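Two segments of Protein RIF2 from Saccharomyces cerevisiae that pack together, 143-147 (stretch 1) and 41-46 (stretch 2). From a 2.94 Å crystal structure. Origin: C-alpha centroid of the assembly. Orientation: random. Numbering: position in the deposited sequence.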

# COMPACT_ATOMS: atom_id res chain seq x y z
N ILE A 143 21.79 -21.17 10.22
CA ILE A 143 22.47 -21.50 11.47
C ILE A 143 21.98 -20.57 12.57
O ILE A 143 21.71 -21.03 13.69
CB ILE A 143 24.02 -21.48 11.32
CG1 ILE A 143 24.52 -22.75 10.63
CG2 ILE A 143 24.73 -21.28 12.66
CD1 ILE A 143 25.86 -22.59 10.05
N ASP A 144 21.84 -19.28 12.24
CA ASP A 144 21.36 -18.25 13.15
C ASP A 144 19.84 -18.07 13.04
O ASP A 144 19.30 -18.14 11.94
CB ASP A 144 22.08 -16.92 12.88
CG ASP A 144 23.59 -16.97 13.03
OD1 ASP A 144 24.06 -17.29 14.15
OD2 ASP A 144 24.30 -16.66 12.05
N HIS A 145 19.17 -17.83 14.16
CA HIS A 145 17.72 -17.62 14.21
C HIS A 145 17.41 -16.45 15.10
O HIS A 145 18.20 -16.14 15.98
CB HIS A 145 16.99 -18.86 14.77
CG HIS A 145 17.36 -20.14 14.09
ND1 HIS A 145 16.66 -20.60 13.00
CD2 HIS A 145 18.39 -20.99 14.36
CE1 HIS A 145 17.25 -21.73 12.65
NE2 HIS A 145 18.30 -22.00 13.44
N ILE A 146 16.26 -15.81 14.88
CA ILE A 146 15.75 -14.70 15.68
C ILE A 146 14.32 -15.04 16.02
O ILE A 146 13.50 -15.28 15.13
CB ILE A 146 15.88 -13.31 14.99
CG1 ILE A 146 17.35 -12.83 14.98
CG2 ILE A 146 14.98 -12.28 15.68
CD1 ILE A 146 17.63 -11.58 14.06
N VAL A 147 14.04 -15.08 17.32
CA VAL A 147 12.72 -15.34 17.85
C VAL A 147 12.17 -14.00 18.24
O VAL A 147 12.80 -13.30 19.03
CB VAL A 147 12.78 -16.25 19.07
CG1 VAL A 147 11.49 -17.02 19.21
CG2 VAL A 147 13.96 -17.19 18.99
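Stretch 2 (41-46) NLRSMK

This is a small van der Waals contact, part apolar and part against backbone carbonyls, in which the side chain of Met 45 reaches across to the start of a strand, with no hydrogen bond between the two stretches. It buries 197 Å² in total, counting both sides. The partners lie far apart in the sequence, the nearest touching pair being 99 residues apart.

Stretch 1 enters from a loop and becomes a strand at His 145, which continues beyond Val 147. From Asp 144 to Ile 146 the backbone is extended, so successive side chains alternate in direction. Asp 144 and Ile 146 point their CA-to-CB bonds toward stretch 2, while that of His 145 points away. Stretch 2 begins at the tail of a helix and runs on as a loop through Ser 44, Met 45 and Lys 46. Arg 43 has a positive psi of 38°, and Ser 44 is extended at -133/180. The touching parts run in roughly opposing directions, with end-to-end vectors 152° apart. The backbones do not pair as strands: the nearest CA atoms across the contact, those of Ile 146 and Met 45, are 7.6 Å apart. Side chains bridge this gap.

Met 45 gives the largest share, with 76 Å² covered. Its CA-to-CB bond points sideways, but the end of the side chain comes nearer to stretch 1. The chi angles are t, p and t. CE of Met 45, the terminal methyl carbon, lies 3.2 Å from O of His 145, a close approach to the backbone, and 3.8 Å from CB of Asp 144. His 145 therefore takes part through its carbonyl, while its ring stays on the far side, with ND1 hydrogen-bonded elsewhere in the structure. The sulfur, SD of Met 45, packs against CG1 of Ile 146 at 4.1 Å, an apolar contact.

Ile 146 is the main contributor from the strand, with 55 Å² covered. Its side chain is in the m, t rotamer. This carries CD1 of Ile 146 to 3.4 Å from O of Ser 44. The same CD1 of Ile 146 is 4.4 Å from O of Leu 42, a looser approach. Both partners here are backbone carbonyls. The CA-to-CB bond of Ser 44 points away from stretch 1 and that of Leu 42 points sideways.

The ends of both stretches stay clear. Ile 143, Val 147, Asn 41 and Lys 46 make no contact across the pair. Arg 43 and Lys 46 are modelled only as far as CB.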

# COMPACT_ATOMS: atom_id res chain seq x y z
N ASN A 41 17.59 -1.96 16.96
CA ASN A 41 17.33 -3.05 17.88
C ASN A 41 16.87 -4.34 17.23
O ASN A 41 17.22 -5.40 17.74
CB ASN A 41 16.33 -2.60 18.95
CG ASN A 41 16.88 -1.53 19.86
OD1 ASN A 41 17.49 -1.80 20.91
ND2 ASN A 41 16.68 -0.28 19.49
N LEU A 42 16.12 -4.27 16.12
CA LEU A 42 15.56 -5.45 15.44
C LEU A 42 16.43 -6.10 14.40
O LEU A 42 16.39 -7.33 14.28
CB LEU A 42 14.20 -5.13 14.79
CG LEU A 42 13.02 -4.86 15.71
CD1 LEU A 42 11.86 -4.31 14.92
CD2 LEU A 42 12.60 -6.11 16.46
N ARG A 43 17.16 -5.29 13.58
CA ARG A 43 18.00 -5.77 12.48
C ARG A 43 19.43 -6.10 12.92
O ARG A 43 20.38 -5.86 12.18
CB ARG A 43 17.96 -4.79 11.28
N SER A 44 19.59 -6.67 14.13
CA SER A 44 20.88 -7.09 14.68
C SER A 44 20.76 -8.50 15.27
O SER A 44 19.69 -9.10 15.20
CB SER A 44 21.39 -6.09 15.72
OG SER A 44 20.65 -6.10 16.93
N MET A 45 21.86 -9.03 15.81
CA MET A 45 21.90 -10.36 16.41
C MET A 45 21.98 -10.27 17.94
O MET A 45 22.22 -11.27 18.62
CB MET A 45 23.06 -11.18 15.80
CG MET A 45 22.86 -12.69 15.82
SD MET A 45 21.38 -13.32 14.97
CE MET A 45 21.14 -14.86 15.89
N LYS A 46 21.72 -9.06 18.49
CA LYS A 46 21.71 -8.78 19.92
C LYS A 46 20.30 -8.96 20.50
O LYS A 46 19.34 -8.48 19.92
CB LYS A 46 22.23 -7.35 20.19